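Local coordinates for CoA-binding domain-containing protein (Thermus thermophilus, PDB 1IUK) that probably binds coenzyme A through a Rossmann-like domain, its precise cellular role being unknown, at residues Ser63-Leu74 and Glu89-Leu97. Sequence-based numbering, arbitrary orientation.
Sequences SLLDLKEPVDIL and EVLALRPGL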
ATOM      1  N   SER A  63      -6.267  -4.184 -11.483  1.00 19.21           N
ATOM      2  CA  SER A  63      -6.382  -2.751 -11.225  1.00 16.83           C
ATOM      3  C   SER A  63      -7.005  -2.415  -9.890  1.00 15.98           C
ATOM      4  O   SER A  63      -7.849  -3.150  -9.386  1.00 18.39           O
ATOM      5  CB  SER A  63      -7.222  -2.092 -12.317  1.00 21.66           C
ATOM      6  OG  SER A  63      -7.988  -1.014 -11.792  1.00 27.22           O
ATOM      7  N   LEU A  64      -6.607  -1.277  -9.340  1.00 15.14           N
ATOM      8  CA  LEU A  64      -7.130  -0.825  -8.063  1.00 17.50           C
ATOM      9  C   LEU A  64      -8.643  -0.709  -8.118  1.00 18.88           C
ATOM     10  O   LEU A  64      -9.325  -0.960  -7.133  1.00 20.10           O
ATOM     11  CB  LEU A  64      -6.522   0.528  -7.692  1.00 16.61           C
ATOM     12  CG  LEU A  64      -5.056   0.550  -7.252  1.00 16.48           C
ATOM     13  CD1 LEU A  64      -4.629   1.986  -7.005  1.00 14.22           C
ATOM     14  CD2 LEU A  64      -4.874  -0.301  -5.986  1.00 15.67           C
ATOM     15  N   LEU A  65      -9.167  -0.339  -9.278  1.00 22.49           N
ATOM     16  CA  LEU A  65     -10.605  -0.176  -9.443  1.00 23.07           C
ATOM     17  C   LEU A  65     -11.345  -1.504  -9.428  1.00 22.84           C
ATOM     18  O   LEU A  65     -12.572  -1.533  -9.395  1.00 22.24           O
ATOM     19  CB  LEU A  65     -10.905   0.572 -10.745  1.00 29.25           C
ATOM     20  CG  LEU A  65     -10.298   1.973 -10.921  1.00 29.19           C
ATOM     21  CD1 LEU A  65     -10.462   2.778  -9.649  1.00 31.61           C
ATOM     22  CD2 LEU A  65      -8.825   1.843 -11.291  1.00 33.02           C
ATOM     23  N   ASP A  66     -10.605  -2.610  -9.452  1.00 21.48           N
ATOM     24  CA  ASP A  66     -11.232  -3.929  -9.410  1.00 21.01           C
ATOM     25  C   ASP A  66     -11.538  -4.317  -7.959  1.00 21.69           C
ATOM     26  O   ASP A  66     -12.296  -5.249  -7.709  1.00 22.80           O
ATOM     27  CB  ASP A  66     -10.313  -4.988 -10.018  1.00 23.59           C
ATOM     28  CG  ASP A  66     -10.295  -4.967 -11.536  1.00 29.39           C
ATOM     29  OD1 ASP A  66      -9.208  -5.227 -12.099  1.00 28.39           O
ATOM     30  OD2 ASP A  66     -11.353  -4.706 -12.163  1.00 31.00           O
ATOM     31  N   LEU A  67     -10.940  -3.609  -7.005  1.00 21.37           N
ATOM     32  CA  LEU A  67     -11.161  -3.904  -5.594  1.00 20.95           C
ATOM     33  C   LEU A  67     -12.622  -3.647  -5.291  1.00 27.46           C
ATOM     34  O   LEU A  67     -13.207  -2.672  -5.771  1.00 28.70           O
ATOM     35  CB  LEU A  67     -10.263  -3.029  -4.709  1.00 18.42           C
ATOM     36  CG  LEU A  67      -8.769  -3.394  -4.747  1.00 17.85           C
ATOM     37  CD1 LEU A  67      -7.941  -2.493  -3.828  1.00 14.45           C
ATOM     38  CD2 LEU A  67      -8.629  -4.844  -4.342  1.00 19.54           C
ATOM     39  N   LYS A  68     -13.212  -4.517  -4.485  1.00 29.50           N
ATOM     40  CA  LYS A  68     -14.624  -4.393  -4.162  1.00 34.01           C
ATOM     41  C   LYS A  68     -14.918  -3.838  -2.766  1.00 31.92           C
ATOM     42  O   LYS A  68     -16.016  -4.032  -2.238  1.00 32.56           O
ATOM     43  CB  LYS A  68     -15.311  -5.758  -4.356  1.00 38.15           C
ATOM     44  CG  LYS A  68     -15.430  -6.209  -5.822  1.00 41.59           C
ATOM     45  CD  LYS A  68     -16.115  -5.137  -6.689  1.00 46.67           C
ATOM     46  CE  LYS A  68     -16.536  -5.681  -8.059  1.00 49.07           C
ATOM     47  NZ  LYS A  68     -16.134  -4.783  -9.188  1.00 49.36           N
ATOM     48  N   GLU A  69     -13.951  -3.139  -2.177  1.00 28.04           N
ATOM     49  CA  GLU A  69     -14.143  -2.554  -0.853  1.00 25.87           C
ATOM     50  C   GLU A  69     -13.182  -1.394  -0.608  1.00 22.15           C
ATOM     51  O   GLU A  69     -12.137  -1.302  -1.245  1.00 22.95           O
ATOM     52  CB  GLU A  69     -13.975  -3.627   0.225  1.00 30.02           C
ATOM     53  CG  GLU A  69     -12.540  -3.935   0.604  1.00 37.30           C
ATOM     54  CD  GLU A  69     -12.447  -4.817   1.831  1.00 40.50           C
ATOM     55  OE1 GLU A  69     -12.841  -4.367   2.932  1.00 43.22           O
ATOM     56  OE2 GLU A  69     -11.979  -5.964   1.696  1.00 44.29           O
ATOM     57  N   PRO A  70     -13.536  -0.478   0.311  1.00 19.82           N
ATOM     58  CA  PRO A  70     -12.691   0.679   0.624  1.00 18.45           C
ATOM     59  C   PRO A  70     -11.318   0.265   1.100  1.00 18.71           C
ATOM     60  O   PRO A  70     -11.174  -0.760   1.753  1.00 20.16           O
ATOM     61  CB  PRO A  70     -13.472   1.420   1.700  1.00 19.45           C
ATOM     62  CG  PRO A  70     -14.879   0.969   1.495  1.00 18.99           C
ATOM     63  CD  PRO A  70     -14.772  -0.467   1.108  1.00 19.26           C
ATOM     64  N   VAL A  71     -10.319   1.075   0.770  1.00 18.17           N
ATOM     65  CA  VAL A  71      -8.935   0.799   1.131  1.00 15.39           C
ATOM     66  C   VAL A  71      -8.446   1.830   2.127  1.00 16.92           C
ATOM     67  O   VAL A  71      -8.461   3.032   1.856  1.00 17.32           O
ATOM     68  CB  VAL A  71      -8.046   0.825  -0.125  1.00 15.40           C
ATOM     69  CG1 VAL A  71      -6.577   0.853   0.260  1.00 15.55           C
ATOM     70  CG2 VAL A  71      -8.375  -0.381  -1.000  1.00 14.83           C
ATOM     71  N   ASP A  72      -8.018   1.357   3.293  1.00 17.00           N
ATOM     72  CA  ASP A  72      -7.528   2.244   4.343  1.00 15.44           C
ATOM     73  C   ASP A  72      -6.108   2.677   4.071  1.00 12.26           C
ATOM     74  O   ASP A  72      -5.750   3.827   4.302  1.00 14.37           O
ATOM     75  CB  ASP A  72      -7.616   1.548   5.705  1.00 14.45           C
ATOM     76  CG  ASP A  72      -9.054   1.304   6.139  1.00 17.54           C
ATOM     77  OD1 ASP A  72      -9.397   0.156   6.462  1.00 17.26           O
ATOM     78  OD2 ASP A  72      -9.849   2.263   6.152  1.00 22.64           O
ATOM     79  N   ILE A  73      -5.299   1.746   3.569  1.00 13.59           N
ATOM     80  CA  ILE A  73      -3.903   2.028   3.254  1.00 11.76           C
ATOM     81  C   ILE A  73      -3.528   1.421   1.913  1.00 11.60           C
ATOM     82  O   ILE A  73      -3.819   0.249   1.653  1.00  9.46           O
ATOM     83  CB  ILE A  73      -2.940   1.421   4.310  1.00 10.47           C
ATOM     84  CG1 ILE A  73      -3.287   1.967   5.701  1.00 11.65           C
ATOM     85  CG2 ILE A  73      -1.480   1.734   3.933  1.00  8.58           C
ATOM     86  CD1 ILE A  73      -2.376   1.461   6.802  1.00 14.65           C
ATOM     87  N   LEU A  74      -2.907   2.223   1.052  1.00 11.36           N
ATOM     88  CA  LEU A  74      -2.445   1.709  -0.232  1.00 12.61           C
ATOM     89  C   LEU A  74      -0.925   1.614  -0.085  1.00 10.62           C
ATOM     90  O   LEU A  74      -0.230   2.633  -0.071  1.00 11.73           O
ATOM     91  CB  LEU A  74      -2.809   2.650  -1.394  1.00 11.87           C
ATOM     92  CG  LEU A  74      -2.309   2.157  -2.763  1.00 11.84           C
ATOM     93  CD1 LEU A  74      -3.065   0.912  -3.169  1.00  9.80           C
ATOM     94  CD2 LEU A  74      -2.468   3.248  -3.803  1.00 13.25           C
ATOM     95  N   GLU A  89      -6.010   5.782 -11.426  1.00 21.64           N
ATOM     96  CA  GLU A  89      -6.685   4.749 -10.636  1.00 22.48           C
ATOM     97  C   GLU A  89      -6.500   4.978  -9.125  1.00 19.53           C
ATOM     98  O   GLU A  89      -7.354   4.598  -8.321  1.00 17.40           O
ATOM     99  CB  GLU A  89      -6.187   3.358 -11.041  1.00 23.19           C
ATOM    100  CG  GLU A  89      -4.736   3.082 -10.715  1.00 34.40           C
ATOM    101  CD  GLU A  89      -4.401   1.591 -10.718  1.00 40.79           C
ATOM    102  OE1 GLU A  89      -5.321   0.760 -10.894  1.00 43.64           O
ATOM    103  OE2 GLU A  89      -3.215   1.246 -10.542  1.00 42.94           O
ATOM    104  N   VAL A  90      -5.388   5.601  -8.748  1.00 20.08           N
ATOM    105  CA  VAL A  90      -5.121   5.892  -7.339  1.00 20.94           C
ATOM    106  C   VAL A  90      -6.112   6.958  -6.868  1.00 20.86           C
ATOM    107  O   VAL A  90      -6.815   6.780  -5.873  1.00 19.78           O
ATOM    108  CB  VAL A  90      -3.657   6.397  -7.128  1.00 23.20           C
ATOM    109  CG1 VAL A  90      -3.494   7.005  -5.740  1.00 23.23           C
ATOM    110  CG2 VAL A  90      -2.673   5.230  -7.298  1.00 18.64           C
ATOM    111  N   LEU A  91      -6.182   8.062  -7.603  1.00 20.60           N
ATOM    112  CA  LEU A  91      -7.100   9.139  -7.255  1.00 17.68           C
ATOM    113  C   LEU A  91      -8.550   8.668  -7.268  1.00 17.30           C
ATOM    114  O   LEU A  91      -9.355   9.120  -6.464  1.00 18.25           O
ATOM    115  CB  LEU A  91      -6.904  10.309  -8.214  1.00 18.13           C
ATOM    116  CG  LEU A  91      -5.555  11.023  -8.049  1.00 17.02           C
ATOM    117  CD1 LEU A  91      -5.352  11.986  -9.205  1.00 18.09           C
ATOM    118  CD2 LEU A  91      -5.505  11.765  -6.718  1.00 17.94           C
ATOM    119  N   ALA A  92      -8.879   7.743  -8.166  1.00 16.73           N
ATOM    120  CA  ALA A  92     -10.241   7.218  -8.262  1.00 18.82           C
ATOM    121  C   ALA A  92     -10.619   6.349  -7.066  1.00 21.54           C
ATOM    122  O   ALA A  92     -11.738   6.422  -6.553  1.00 19.88           O
ATOM    123  CB  ALA A  92     -10.391   6.414  -9.535  1.00 20.14           C
ATOM    124  N   LEU A  93      -9.679   5.512  -6.636  1.00 21.38           N
ATOM    125  CA  LEU A  93      -9.912   4.634  -5.500  1.00 19.03           C
ATOM    126  C   LEU A  93     -10.000   5.451  -4.217  1.00 20.10           C
ATOM    127  O   LEU A  93     -10.767   5.111  -3.306  1.00 19.67           O
ATOM    128  CB  LEU A  93      -8.765   3.624  -5.378  1.00 21.83           C
ATOM    129  CG  LEU A  93      -8.680   2.784  -4.095  1.00 20.55           C
ATOM    130  CD1 LEU A  93      -9.527   1.529  -4.256  1.00 20.01           C
ATOM    131  CD2 LEU A  93      -7.223   2.419  -3.817  1.00 17.86           C
ATOM    132  N   ARG A  94      -9.220   6.533  -4.168  1.00 16.72           N
ATOM    133  CA  ARG A  94      -9.141   7.414  -3.009  1.00 18.15           C
ATOM    134  C   ARG A  94      -8.925   6.620  -1.703  1.00 18.58           C
ATOM    135  O   ARG A  94      -9.809   6.561  -0.838  1.00 16.14           O
ATOM    136  CB  ARG A  94     -10.394   8.291  -2.895  1.00 19.48           C
ATOM    137  CG  ARG A  94     -10.059   9.782  -2.792  1.00 26.15           C
ATOM    138  CD  ARG A  94     -11.291  10.664  -2.499  1.00 26.36           C
ATOM    139  NE  ARG A  94     -10.999  11.711  -1.512  1.00 22.85           N
ATOM    140  CZ  ARG A  94     -10.102  12.678  -1.683  1.00 22.21           C
ATOM    141  NH1 ARG A  94      -9.394  12.751  -2.803  1.00 25.51           N
ATOM    142  NH2 ARG A  94      -9.897  13.574  -0.727  1.00 24.57           N
ATOM    143  N   PRO A  95      -7.734   6.009  -1.543  1.00 16.31           N
ATOM    144  CA  PRO A  95      -7.456   5.237  -0.330  1.00 16.14           C
ATOM    145  C   PRO A  95      -7.297   6.240   0.802  1.00 16.24           C
ATOM    146  O   PRO A  95      -7.029   7.417   0.543  1.00 15.40           O
ATOM    147  CB  PRO A  95      -6.142   4.530  -0.657  1.00 11.76           C
ATOM    148  CG  PRO A  95      -5.456   5.477  -1.557  1.00 14.04           C
ATOM    149  CD  PRO A  95      -6.558   6.045  -2.429  1.00 13.68           C
ATOM    150  N   GLY A  96      -7.456   5.785   2.045  1.00 14.55           N
ATOM    151  CA  GLY A  96      -7.328   6.682   3.179  1.00 12.27           C
ATOM    152  C   GLY A  96      -5.928   7.228   3.366  1.00 12.53           C
ATOM    153  O   GLY A  96      -5.740   8.317   3.908  1.00 12.33           O
ATOM    154  N   LEU A  97      -4.932   6.466   2.924  1.00 15.62           N
ATOM    155  CA  LEU A  97      -3.532   6.859   3.066  1.00 14.52           C
ATOM    156  C   LEU A  97      -2.697   6.140   2.006  1.00 13.36           C
ATOM    157  O   LEU A  97      -2.952   4.966   1.723  1.00 14.81           O
ATOM    158  CB  LEU A  97      -3.039   6.465   4.461  1.00 19.43           C
ATOM    159  CG  LEU A  97      -1.554   6.602   4.807  1.00 19.71           C
ATOM    160  CD1 LEU A  97      -1.166   8.061   4.855  1.00 21.80           C
ATOM    161  CD2 LEU A  97      -1.297   5.967   6.163  1.00 21.98           C
TER
HETATM  162  O   HOH W   1     -10.806   3.309  -1.007  1.00 21.80           O
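Glu89 reaches across to the 3-10 turn at 64-66 and takes the backbone N-H of Leu64 on OE1 (Leu64 N to Glu89 OE1 2.9 Å), the donor standing 39° out of the carboxylate plane. The turn at its first torsion (chi1 66°) carries the extended chain over to Leu64, whose side chain it crosses at about a right angle, while OE2 is held by His86. Cutting this side chain back to an alanine would probably leave the Leu64 N-H without its acceptor, His86 without its carboxylate partner and one flank of Leu64 uncovered. Leu64 runs alongside Val90, Leu64 CD1 to Val90 CG2 3.8 Å, and meets Leu93 crosswise. Leu93, its CG swung anti to the backbone N (chi1 169°), pushes its two methyls between Leu64 and Val71; Leu93 CD1 lies 3.9 Å from Val71 CG2. Leu64 and Val71 thus pack from the segment leading into strand 73-76 of a Rossmann-like fold, whose helix 87-93 lies on the crossover to strand 98-100; from the strand itself Leu74 CD2 reaches Val90 CG2 at 4.0 Å. Past the helix, Pro95 lies side by side with Val71, Pro95 CB to Val71 CG1 3.8 Å, and Pro95 CG touches Leu74 CB. A water accepts from Val71 N and donates to Leu93 O. Gly96 N then bonds Val71 O (2.9 Å), and Leu74 N bonds Leu97 O (2.8 Å), joining the entries to strands 73-76 and 98-100.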